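Local structure of aminopeptidase-like protein (Chaetomium thermophilum, 5JM6) at residues A[75-87]-A[102-116]. The protein probably works as a zinc-dependent aminopeptidase of the M18 family, assembling into a dodecamer linked to the Cvt pathway of selective autophagy. Sequence-based numbering, arbitrary orientation.
Sequences CKQKLLKAGYVEL and KYFTTRNGSSIIAFT
The Tyr84 ring lies between Lys102 CB, 3.6 Å from the ring centroid in a CH-pi contact over one face, and Leu79 CD2 over the opposite face; the Tyr103 carbonyl sits at its edge. The Phe104 ring takes Glu86 CA, toward the rim, and CB over one face, with CB 3.4 Å from Phe104 CZ, and has Leu80 CD2 and Tyr84 CB at its edge. Lys76 CG touches Phe104 CE2 (3.7 Å), the side chain crossing the ring at about a right angle and running on, extended, to a salt bridge of NZ with Glu86 OE2 (3.5 Å). Helix 68-81 ends in a Schellman motif at Gly83, and strand 85-86 pairs in parallel with strand 102-107, outermost in the mixed sheet within this chain. Val85 N donates to Lys102 O (2.8 Å), Phe104 N to Val85 O, Leu87 N to Phe104 O at a nearly straight 170°, and Thr105 OG1 to a lone pair of Leu87 O (2.9 Å). The Lys102 chain kinks about CG-CD (-60°), and NZ donates to Ala82 O (2.9 Å), just past the helix. Replacing Tyr84 with an alanine would probably open a gap between Leu79 and Lys102, leaving the lysine's aliphatic part without ring support. Between helix and hairpin, Leu79 CD1 touches Phe104 CB, Ala114 CB and Ile112 CD1.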
ATOM      1  N   CYS A  75     -28.260  40.287 -29.413  1.00 35.00           N
ATOM      2  CA  CYS A  75     -28.943  39.716 -30.564  1.00 35.94           C
ATOM      3  C   CYS A  75     -30.255  40.437 -30.824  1.00 38.69           C
ATOM      4  O   CYS A  75     -30.633  40.668 -31.972  1.00 35.74           O
ATOM      5  CB  CYS A  75     -29.196  38.224 -30.352  1.00 36.76           C
ATOM      6  SG  CYS A  75     -27.696  37.248 -30.132  1.00 37.55           S
ATOM      7  N   LYS A  76     -30.943  40.796 -29.749  1.00 40.73           N
ATOM      8  CA  LYS A  76     -32.253  41.412 -29.864  1.00 37.36           C
ATOM      9  C   LYS A  76     -32.148  42.799 -30.501  1.00 34.12           C
ATOM     10  O   LYS A  76     -32.998  43.179 -31.305  1.00 33.57           O
ATOM     11  CB  LYS A  76     -32.927  41.486 -28.491  1.00 30.46           C
ATOM     12  CG  LYS A  76     -34.345  42.010 -28.525  1.00 40.81           C
ATOM     13  CD  LYS A  76     -35.001  41.979 -27.154  1.00 42.36           C
ATOM     14  CE  LYS A  76     -36.369  42.643 -27.223  1.00 46.94           C
ATOM     15  NZ  LYS A  76     -37.065  42.720 -25.910  1.00 54.08           N
ATOM     16  N   GLN A  77     -31.095  43.540 -30.170  1.00 34.44           N
ATOM     17  CA  GLN A  77     -30.906  44.870 -30.745  1.00 36.08           C
ATOM     18  C   GLN A  77     -30.489  44.814 -32.212  1.00 37.88           C
ATOM     19  O   GLN A  77     -30.847  45.693 -32.991  1.00 41.35           O
ATOM     20  CB  GLN A  77     -29.871  45.673 -29.953  1.00 41.97           C
ATOM     21  CG  GLN A  77     -30.253  45.969 -28.513  1.00 48.78           C
ATOM     22  CD  GLN A  77     -29.219  46.829 -27.811  1.00 55.20           C
ATOM     23  OE1 GLN A  77     -28.277  47.319 -28.436  1.00 58.96           O
ATOM     24  NE2 GLN A  77     -29.388  47.016 -26.508  1.00 58.43           N
ATOM     25  N   LYS A  78     -29.731  43.795 -32.598  1.00 36.66           N
ATOM     26  CA  LYS A  78     -29.327  43.683 -33.993  1.00 34.04           C
ATOM     27  C   LYS A  78     -30.469  43.140 -34.851  1.00 39.18           C
ATOM     28  O   LYS A  78     -30.629  43.544 -36.002  1.00 40.27           O
ATOM     29  CB  LYS A  78     -28.078  42.813 -34.132  1.00 39.10           C
ATOM     30  CG  LYS A  78     -26.891  43.342 -33.341  1.00 37.12           C
ATOM     31  CD  LYS A  78     -25.575  42.927 -33.971  1.00 36.01           C
ATOM     32  CE  LYS A  78     -24.561  44.057 -33.913  1.00 41.17           C
ATOM     33  NZ  LYS A  78     -23.286  43.681 -34.582  1.00 48.01           N
ATOM     34  N   LEU A  79     -31.271  42.240 -34.289  1.00 39.40           N
ATOM     35  CA  LEU A  79     -32.440  41.734 -35.003  1.00 35.33           C
ATOM     36  C   LEU A  79     -33.450  42.852 -35.249  1.00 35.63           C
ATOM     37  O   LEU A  79     -34.043  42.933 -36.323  1.00 33.54           O
ATOM     38  CB  LEU A  79     -33.100  40.587 -34.236  1.00 33.34           C
ATOM     39  CG  LEU A  79     -32.366  39.245 -34.215  1.00 32.10           C
ATOM     40  CD1 LEU A  79     -33.065  38.283 -33.273  1.00 29.37           C
ATOM     41  CD2 LEU A  79     -32.260  38.652 -35.613  1.00 28.79           C
ATOM     42  N   LEU A  80     -33.636  43.719 -34.259  1.00 36.13           N
ATOM     43  CA  LEU A  80     -34.573  44.828 -34.399  1.00 39.20           C
ATOM     44  C   LEU A  80     -34.067  45.866 -35.398  1.00 41.98           C
ATOM     45  O   LEU A  80     -34.853  46.462 -36.134  1.00 45.19           O
ATOM     46  CB  LEU A  80     -34.842  45.482 -33.042  1.00 38.11           C
ATOM     47  CG  LEU A  80     -35.745  44.690 -32.090  1.00 32.47           C
ATOM     48  CD1 LEU A  80     -35.691  45.267 -30.685  1.00 29.90           C
ATOM     49  CD2 LEU A  80     -37.176  44.664 -32.601  1.00 31.45           C
ATOM     50  N   LYS A  81     -32.755  46.074 -35.437  1.00 40.87           N
ATOM     51  CA  LYS A  81     -32.176  47.043 -36.361  1.00 40.23           C
ATOM     52  C   LYS A  81     -32.209  46.526 -37.797  1.00 40.35           C
ATOM     53  O   LYS A  81     -32.172  47.309 -38.747  1.00 40.56           O
ATOM     54  CB  LYS A  81     -30.745  47.388 -35.946  1.00 45.17           C
ATOM     55  CG  LYS A  81     -30.669  48.280 -34.717  1.00 50.44           C
ATOM     56  CD  LYS A  81     -29.255  48.357 -34.167  1.00 55.26           C
ATOM     57  CE  LYS A  81     -29.243  48.970 -32.774  1.00 64.67           C
ATOM     58  NZ  LYS A  81     -27.882  48.964 -32.169  1.00 63.79           N
ATOM     59  N   ALA A  82     -32.294  45.206 -37.946  1.00 40.51           N
ATOM     60  CA  ALA A  82     -32.371  44.577 -39.261  1.00 35.51           C
ATOM     61  C   ALA A  82     -33.816  44.379 -39.721  1.00 43.35           C
ATOM     62  O   ALA A  82     -34.060  43.842 -40.801  1.00 35.27           O
ATOM     63  CB  ALA A  82     -31.638  43.244 -39.248  1.00 36.54           C
ATOM     64  N   GLY A  83     -34.769  44.808 -38.900  1.00 38.70           N
ATOM     65  CA  GLY A  83     -36.171  44.747 -39.273  1.00 33.99           C
ATOM     66  C   GLY A  83     -36.918  43.489 -38.866  1.00 37.65           C
ATOM     67  O   GLY A  83     -37.930  43.145 -39.477  1.00 39.10           O
ATOM     68  N   TYR A  84     -36.426  42.797 -37.843  1.00 39.29           N
ATOM     69  CA  TYR A  84     -37.130  41.632 -37.314  1.00 33.56           C
ATOM     70  C   TYR A  84     -38.245  42.063 -36.363  1.00 33.09           C
ATOM     71  O   TYR A  84     -38.123  43.062 -35.652  1.00 33.40           O
ATOM     72  CB  TYR A  84     -36.166  40.680 -36.597  1.00 28.50           C
ATOM     73  CG  TYR A  84     -35.307  39.836 -37.520  1.00 33.62           C
ATOM     74  CD1 TYR A  84     -34.370  40.422 -38.363  1.00 36.35           C
ATOM     75  CD2 TYR A  84     -35.419  38.450 -37.531  1.00 32.42           C
ATOM     76  CE1 TYR A  84     -33.580  39.653 -39.202  1.00 37.30           C
ATOM     77  CE2 TYR A  84     -34.632  37.673 -38.366  1.00 32.01           C
ATOM     78  CZ  TYR A  84     -33.714  38.281 -39.199  1.00 35.16           C
ATOM     79  OH  TYR A  84     -32.927  37.517 -40.031  1.00 30.76           O
ATOM     80  N   VAL A  85     -39.331  41.298 -36.363  1.00 27.41           N
ATOM     81  CA  VAL A  85     -40.479  41.564 -35.506  1.00 26.07           C
ATOM     82  C   VAL A  85     -40.509  40.562 -34.356  1.00 30.22           C
ATOM     83  O   VAL A  85     -40.355  39.363 -34.573  1.00 30.68           O
ATOM     84  CB  VAL A  85     -41.798  41.488 -36.302  1.00 26.13           C
ATOM     85  CG1 VAL A  85     -42.999  41.570 -35.375  1.00 17.59           C
ATOM     86  CG2 VAL A  85     -41.846  42.585 -37.354  1.00 23.43           C
ATOM     87  N   GLU A  86     -40.696  41.051 -33.135  1.00 28.20           N
ATOM     88  CA  GLU A  86     -40.723  40.176 -31.967  1.00 29.14           C
ATOM     89  C   GLU A  86     -42.092  39.535 -31.782  1.00 32.45           C
ATOM     90  O   GLU A  86     -43.114  40.214 -31.853  1.00 33.89           O
ATOM     91  CB  GLU A  86     -40.345  40.948 -30.702  1.00 29.78           C
ATOM     92  CG  GLU A  86     -40.493  40.131 -29.428  1.00 33.50           C
ATOM     93  CD  GLU A  86     -39.911  40.816 -28.207  1.00 37.89           C
ATOM     94  OE1 GLU A  86     -39.787  40.148 -27.159  1.00 53.14           O
ATOM     95  OE2 GLU A  86     -39.578  42.017 -28.291  1.00 42.85           O
ATOM     96  N   LEU A  87     -42.112  38.226 -31.542  1.00 33.83           N
ATOM     97  CA  LEU A  87     -43.365  37.540 -31.265  1.00 32.77           C
ATOM     98  C   LEU A  87     -43.453  37.167 -29.789  1.00 35.00           C
ATOM     99  O   LEU A  87     -42.854  36.182 -29.357  1.00 32.88           O
ATOM    100  CB  LEU A  87     -43.486  36.291 -32.141  1.00 34.17           C
ATOM    101  CG  LEU A  87     -43.471  36.541 -33.650  1.00 33.71           C
ATOM    102  CD1 LEU A  87     -43.307  35.242 -34.424  1.00 30.70           C
ATOM    103  CD2 LEU A  87     -44.742  37.251 -34.071  1.00 34.28           C
ATOM    104  N   LYS A 102     -39.722  38.382 -41.068  1.00 32.23           N
ATOM    105  CA  LYS A 102     -38.574  38.057 -40.224  1.00 33.08           C
ATOM    106  C   LYS A 102     -38.921  38.292 -38.757  1.00 33.06           C
ATOM    107  O   LYS A 102     -39.391  39.368 -38.389  1.00 34.07           O
ATOM    108  CB  LYS A 102     -37.351  38.883 -40.639  1.00 34.37           C
ATOM    109  CG  LYS A 102     -37.090  38.866 -42.145  1.00 36.33           C
ATOM    110  CD  LYS A 102     -35.850  39.648 -42.547  1.00 39.00           C
ATOM    111  CE  LYS A 102     -35.947  41.112 -42.161  1.00 44.24           C
ATOM    112  NZ  LYS A 102     -34.837  41.896 -42.771  1.00 55.08           N
ATOM    113  N   TYR A 103     -38.693  37.280 -37.923  1.00 32.43           N
ATOM    114  CA  TYR A 103     -39.200  37.301 -36.554  1.00 33.37           C
ATOM    115  C   TYR A 103     -38.202  36.766 -35.528  1.00 33.00           C
ATOM    116  O   TYR A 103     -37.183  36.175 -35.886  1.00 32.22           O
ATOM    117  CB  TYR A 103     -40.500  36.494 -36.474  1.00 30.49           C
ATOM    118  CG  TYR A 103     -41.503  36.860 -37.545  1.00 30.46           C
ATOM    119  CD1 TYR A 103     -42.378  37.925 -37.372  1.00 34.39           C
ATOM    120  CD2 TYR A 103     -41.566  36.148 -38.737  1.00 33.49           C
ATOM    121  CE1 TYR A 103     -43.290  38.267 -38.353  1.00 32.04           C
ATOM    122  CE2 TYR A 103     -42.475  36.483 -39.723  1.00 33.89           C
ATOM    123  CZ  TYR A 103     -43.335  37.543 -39.526  1.00 35.36           C
ATOM    124  OH  TYR A 103     -44.241  37.877 -40.506  1.00 39.23           O
ATOM    125  N   PHE A 104     -38.496  37.001 -34.252  1.00 31.36           N
ATOM    126  CA  PHE A 104     -37.764  36.363 -33.162  1.00 32.37           C
ATOM    127  C   PHE A 104     -38.617  36.261 -31.902  1.00 35.91           C
ATOM    128  O   PHE A 104     -39.583  37.004 -31.730  1.00 31.32           O
ATOM    129  CB  PHE A 104     -36.460  37.109 -32.852  1.00 31.09           C
ATOM    130  CG  PHE A 104     -36.654  38.439 -32.170  1.00 38.22           C
ATOM    131  CD1 PHE A 104     -36.821  39.595 -32.914  1.00 37.27           C
ATOM    132  CD2 PHE A 104     -36.641  38.537 -30.785  1.00 36.06           C
ATOM    133  CE1 PHE A 104     -36.988  40.820 -32.293  1.00 34.47           C
ATOM    134  CE2 PHE A 104     -36.810  39.759 -30.159  1.00 36.35           C
ATOM    135  CZ  PHE A 104     -36.978  40.901 -30.914  1.00 34.81           C
ATOM    136  N   THR A 105     -38.245  35.335 -31.024  1.00 31.97           N
ATOM    137  CA  THR A 105     -38.934  35.165 -29.750  1.00 37.94           C
ATOM    138  C   THR A 105     -37.919  34.893 -28.641  1.00 34.99           C
ATOM    139  O   THR A 105     -36.828  34.376 -28.884  1.00 35.06           O
ATOM    140  CB  THR A 105     -39.994  34.037 -29.836  1.00 35.72           C
ATOM    141  OG1 THR A 105     -41.027  34.440 -30.742  1.00 40.94           O
ATOM    142  CG2 THR A 105     -40.635  33.742 -28.482  1.00 37.01           C
ATOM    143  N   THR A 106     -38.300  35.270 -27.426  1.00 38.87           N
ATOM    144  CA  THR A 106     -37.429  35.279 -26.268  1.00 33.91           C
ATOM    145  C   THR A 106     -38.038  34.468 -25.129  1.00 40.61           C
ATOM    146  O   THR A 106     -39.259  34.415 -24.980  1.00 45.25           O
ATOM    147  CB  THR A 106     -37.176  36.736 -25.825  1.00 37.71           C
ATOM    148  OG1 THR A 106     -36.162  37.311 -26.657  1.00 46.23           O
ATOM    149  CG2 THR A 106     -36.755  36.831 -24.366  1.00 38.16           C
ATOM    150  N   ARG A 107     -37.187  33.808 -24.348  1.00 35.90           N
ATOM    151  CA  ARG A 107     -37.624  33.147 -23.130  1.00 33.82           C
ATOM    152  C   ARG A 107     -36.639  33.454 -22.002  1.00 39.38           C
ATOM    153  O   ARG A 107     -35.443  33.182 -22.124  1.00 38.14           O
ATOM    154  CB  ARG A 107     -37.759  31.640 -23.355  1.00 38.44           C
ATOM    155  CG  ARG A 107     -38.553  30.918 -22.282  1.00 38.88           C
ATOM    156  CD  ARG A 107     -38.787  29.459 -22.646  1.00 36.35           C
ATOM    157  NE  ARG A 107     -39.903  29.291 -23.574  1.00 40.29           N
ATOM    158  CZ  ARG A 107     -40.472  28.122 -23.855  1.00 37.43           C
ATOM    159  NH1 ARG A 107     -40.034  27.011 -23.280  1.00 36.51           N
ATOM    160  NH2 ARG A 107     -41.483  28.065 -24.712  1.00 33.59           N
ATOM    161  N   ASN A 108     -37.150  34.059 -20.930  1.00 42.56           N
ATOM    162  CA  ASN A 108     -36.376  34.424 -19.737  1.00 41.06           C
ATOM    163  C   ASN A 108     -35.231  35.401 -20.044  1.00 38.79           C
ATOM    164  O   ASN A 108     -34.346  35.633 -19.221  1.00 35.82           O
ATOM    165  CB  ASN A 108     -35.848  33.131 -19.079  1.00 43.40           C
ATOM    166  CG  ASN A 108     -34.980  33.381 -17.856  1.00 49.31           C
ATOM    167  OD1 ASN A 108     -35.464  33.811 -16.811  1.00 52.91           O
ATOM    168  ND2 ASN A 108     -33.686  33.097 -17.983  1.00 45.72           N
ATOM    169  N   GLY A 109     -35.288  36.042 -21.206  1.00 44.25           N
ATOM    170  CA  GLY A 109     -34.252  36.985 -21.591  1.00 35.62           C
ATOM    171  C   GLY A 109     -32.890  36.332 -21.780  1.00 39.95           C
ATOM    172  O   GLY A 109     -31.899  37.025 -22.002  1.00 37.68           O
ATOM    173  N   SER A 110     -32.816  35.022 -21.548  1.00 39.94           N
ATOM    174  CA  SER A 110     -31.618  34.228 -21.822  1.00 37.57           C
ATOM    175  C   SER A 110     -31.690  33.232 -22.995  1.00 35.96           C
ATOM    176  O   SER A 110     -30.697  32.572 -23.303  1.00 35.94           O
ATOM    177  CB  SER A 110     -31.219  33.482 -20.553  1.00 36.71           C
ATOM    178  OG  SER A 110     -32.262  32.632 -20.120  1.00 39.92           O
ATOM    179  N   SER A 111     -32.856  33.095 -23.621  1.00 33.89           N
ATOM    180  CA  SER A 111     -33.013  32.190 -24.761  1.00 31.41           C
ATOM    181  C   SER A 111     -33.702  32.917 -25.900  1.00 36.27           C
ATOM    182  O   SER A 111     -34.651  33.665 -25.676  1.00 35.22           O
ATOM    183  CB  SER A 111     -33.813  30.941 -24.383  1.00 35.40           C
ATOM    184  OG  SER A 111     -32.962  29.893 -23.961  1.00 45.04           O
ATOM    185  N   ILE A 112     -33.229  32.701 -27.120  1.00 34.72           N
ATOM    186  CA  ILE A 112     -33.802  33.403 -28.256  1.00 34.84           C
ATOM    187  C   ILE A 112     -33.821  32.544 -29.519  1.00 30.46           C
ATOM    188  O   ILE A 112     -32.877  31.804 -29.805  1.00 32.41           O
ATOM    189  CB  ILE A 112     -33.046  34.728 -28.522  1.00 35.48           C
ATOM    190  CG1 ILE A 112     -33.707  35.516 -29.654  1.00 29.63           C
ATOM    191  CG2 ILE A 112     -31.570  34.473 -28.807  1.00 34.45           C
ATOM    192  CD1 ILE A 112     -33.112  36.883 -29.859  1.00 34.94           C
ATOM    193  N   ILE A 113     -34.924  32.641 -30.254  1.00 30.74           N
ATOM    194  CA  ILE A 113     -35.094  31.956 -31.526  1.00 28.98           C
ATOM    195  C   ILE A 113     -35.458  32.974 -32.596  1.00 29.97           C
ATOM    196  O   ILE A 113     -36.481  33.644 -32.490  1.00 32.80           O
ATOM    197  CB  ILE A 113     -36.192  30.878 -31.450  1.00 25.98           C
ATOM    198  CG1 ILE A 113     -35.794  29.775 -30.470  1.00 22.83           C
ATOM    199  CG2 ILE A 113     -36.478  30.301 -32.830  1.00 25.69           C
ATOM    200  CD1 ILE A 113     -36.916  28.814 -30.158  1.00 23.81           C
ATOM    201  N   ALA A 114     -34.617  33.092 -33.618  1.00 29.14           N
ATOM    202  CA  ALA A 114     -34.867  34.022 -34.714  1.00 24.46           C
ATOM    203  C   ALA A 114     -35.001  33.267 -36.028  1.00 30.12           C
ATOM    204  O   ALA A 114     -34.289  32.289 -36.262  1.00 33.55           O
ATOM    205  CB  ALA A 114     -33.756  35.053 -34.803  1.00 24.45           C
ATOM    206  N   PHE A 115     -35.912  33.713 -36.886  1.00 29.08           N
ATOM    207  CA  PHE A 115     -36.131  33.031 -38.154  1.00 29.13           C
ATOM    208  C   PHE A 115     -36.663  33.951 -39.247  1.00 31.80           C
ATOM    209  O   PHE A 115     -37.277  34.982 -38.968  1.00 30.12           O
ATOM    210  CB  PHE A 115     -37.087  31.846 -37.962  1.00 26.54           C
ATOM    211  CG  PHE A 115     -38.459  32.234 -37.478  1.00 28.30           C
ATOM    212  CD1 PHE A 115     -38.699  32.455 -36.131  1.00 30.10           C
ATOM    213  CD2 PHE A 115     -39.512  32.362 -38.370  1.00 31.13           C
ATOM    214  CE1 PHE A 115     -39.960  32.808 -35.684  1.00 29.59           C
ATOM    215  CE2 PHE A 115     -40.777  32.714 -37.929  1.00 29.23           C
ATOM    216  CZ  PHE A 115     -41.000  32.939 -36.585  1.00 28.96           C
ATOM    217  N   THR A 116     -36.404  33.569 -40.494  1.00 32.08           N
ATOM    218  CA  THR A 116     -36.978  34.240 -41.653  1.00 32.12           C
ATOM    219  C   THR A 116     -37.810  33.253 -42.456  1.00 29.68           C
ATOM    220  O   THR A 116     -37.419  32.100 -42.643  1.00 29.58           O
ATOM    221  CB  THR A 116     -35.903  34.845 -42.575  1.00 31.84           C
ATOM    222  OG1 THR A 116     -35.244  33.798 -43.297  1.00 35.65           O
ATOM    223  CG2 THR A 116     -34.885  35.630 -41.770  1.00 32.48           C
TER